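Local coordinates for protein PncC family amidohydrolase (Enterobacter asburiae, PDB 6L19) that probably acts as an amidohydrolase of the PncC (CinA C-terminal) family, whose members deamidate nicotinamide mononucleotide in pyridine nucleotide recycling, at residues Leu142-Cys147 with Val151-His156. The protein carries 3 engineered substitutions. Residues are numbered along the deposited sequence; the frame is centred on the assembly and turned at random. Where two conformers were deposited one is given.
Sequences LFSGDC and VEKAVH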
# COMPACT_ATOMS: atom_id res chain seq x y z
N LEU A 142 -18.61 -6.39 11.82
CA LEU A 142 -18.63 -5.20 12.65
C LEU A 142 -17.62 -5.39 13.78
O LEU A 142 -17.77 -6.30 14.60
CB LEU A 142 -20.03 -4.94 13.20
CG LEU A 142 -20.07 -3.77 14.18
CD1 LEU A 142 -19.80 -2.47 13.44
CD2 LEU A 142 -21.42 -3.72 14.87
N PHE A 143 -16.58 -4.57 13.79
CA PHE A 143 -15.49 -4.68 14.76
C PHE A 143 -15.64 -3.62 15.84
O PHE A 143 -15.85 -2.44 15.53
CB PHE A 143 -14.13 -4.52 14.08
CG PHE A 143 -13.79 -5.63 13.12
CD1 PHE A 143 -13.63 -6.93 13.58
CD2 PHE A 143 -13.64 -5.37 11.76
CE1 PHE A 143 -13.31 -7.96 12.70
CE2 PHE A 143 -13.32 -6.39 10.86
CZ PHE A 143 -13.15 -7.69 11.33
N SER A 144 -15.48 -4.03 17.09
CA SER A 144 -15.49 -3.09 18.21
C SER A 144 -14.12 -2.41 18.36
O SER A 144 -13.09 -2.93 17.93
CB SER A 144 -15.84 -3.82 19.51
OG SER A 144 -14.80 -4.71 19.91
N GLY A 145 -14.14 -1.22 18.98
CA GLY A 145 -12.94 -0.54 19.42
C GLY A 145 -12.70 0.74 18.64
O GLY A 145 -13.50 1.17 17.81
N ASP A 146 -11.55 1.35 18.92
CA ASP A 146 -11.20 2.56 18.20
C ASP A 146 -10.65 2.21 16.81
O ASP A 146 -10.57 1.04 16.43
CB ASP A 146 -10.23 3.42 19.03
CG ASP A 146 -8.88 2.77 19.26
OD1 ASP A 146 -8.52 1.80 18.56
OD2 ASP A 146 -8.15 3.23 20.17
N CYS A 147 -10.29 3.24 16.05
CA CYS A 147 -9.88 3.05 14.65
C CYS A 147 -8.70 2.09 14.54
O CYS A 147 -8.65 1.24 13.65
CB CYS A 147 -9.54 4.42 14.05
SG CYS A 147 -8.81 4.45 12.39
N VAL A 151 -8.73 -1.57 12.53
CA VAL A 151 -7.73 -1.86 11.52
C VAL A 151 -6.98 -3.14 11.86
O VAL A 151 -6.79 -4.01 11.00
CB VAL A 151 -6.78 -0.66 11.36
CG1 VAL A 151 -5.51 -1.06 10.57
CG2 VAL A 151 -7.51 0.50 10.71
N GLU A 152 -6.55 -3.28 13.12
CA GLU A 152 -5.80 -4.48 13.50
C GLU A 152 -6.63 -5.74 13.28
O GLU A 152 -6.14 -6.74 12.75
CB GLU A 152 -5.33 -4.38 14.96
CG GLU A 152 -4.53 -5.60 15.43
CD GLU A 152 -4.14 -5.57 16.92
OE1 GLU A 152 -4.04 -4.47 17.51
OE2 GLU A 152 -3.93 -6.67 17.49
N LYS A 153 -7.90 -5.70 13.68
CA LYS A 153 -8.77 -6.86 13.54
C LYS A 153 -9.10 -7.15 12.08
O LYS A 153 -9.20 -8.32 11.67
CB LYS A 153 -10.07 -6.65 14.31
CG LYS A 153 -9.92 -6.63 15.84
CD LYS A 153 -11.05 -5.77 16.44
CE LYS A 153 -11.28 -6.08 17.90
NZ LYS A 153 -12.49 -5.40 18.45
N ALA A 154 -9.31 -6.09 11.28
CA ALA A 154 -9.57 -6.26 9.85
C ALA A 154 -8.39 -6.92 9.15
O ALA A 154 -8.58 -7.84 8.35
CB ALA A 154 -9.88 -4.90 9.22
N VAL A 155 -7.17 -6.48 9.46
CA VAL A 155 -5.99 -7.12 8.87
C VAL A 155 -5.93 -8.60 9.26
O VAL A 155 -5.71 -9.48 8.42
CB VAL A 155 -4.70 -6.39 9.31
CG1 VAL A 155 -3.47 -7.22 8.95
CG2 VAL A 155 -4.61 -4.99 8.72
N HIS A 156 -6.12 -8.89 10.54
CA HIS A 156 -6.05 -10.27 11.01
C HIS A 156 -7.13 -11.12 10.35
O HIS A 156 -6.87 -12.26 9.92
CB HIS A 156 -6.20 -10.29 12.54
CG HIS A 156 -5.90 -11.61 13.17
ND1 HIS A 156 -6.83 -12.63 13.26
CD2 HIS A 156 -4.78 -12.07 13.77
CE1 HIS A 156 -6.29 -13.67 13.87
NE2 HIS A 156 -5.04 -13.36 14.18
O HOH W 1 -14.66 -7.05 17.38
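The side chains of Phe143 and Lys153 run antiparallel where the chain leaves strand 135-142 and turns into helix 147-165, the ring pointing to the helix and the lysine back to the loop. Lys153 lays its CB over one face of the phenyl ring, 4.0 Å from the centroid and 25° off the normal, a CH-pi contact displaced toward CD1. Phe143 CG stands anti to its own carbonyl carbon (chi1 -66°), which carries the ring beneath the helix; there CE2 lies 4.1 Å from Ala154 CB. A methyl suits this place, for it lets the helix backbone come close to the ring. Phe143 also touches Val126 and Phe128 of strand 125-132, so the aromatic wedge joins sheet to helix.

Beyond CG the lysine chain is extended: CD passes the CD1 rim of the ring before CE and NZ reach Ser144. NZ donates to Ser144 O at 2.6 Å, approaching from above the carbonyl plane, 40° out of it. Ser144 OG is 2.8 Å from NZ, and a water accepts from both NZ and Ser144 N, bridging lysine to loop backbone. Gly145 makes the turn that follows with a positive phi, a backbone shape that suits glycine. Asp146 then N-caps the helix, and the first turn closes with a nearly straight bond from Val151 N to Cys147 O (3.0 Å).

One lysine thus serves two chemistries, apolar stem on an aromatic face and charged tip on a carbonyl and water, clasping the strand-to-helix loop against its own helix.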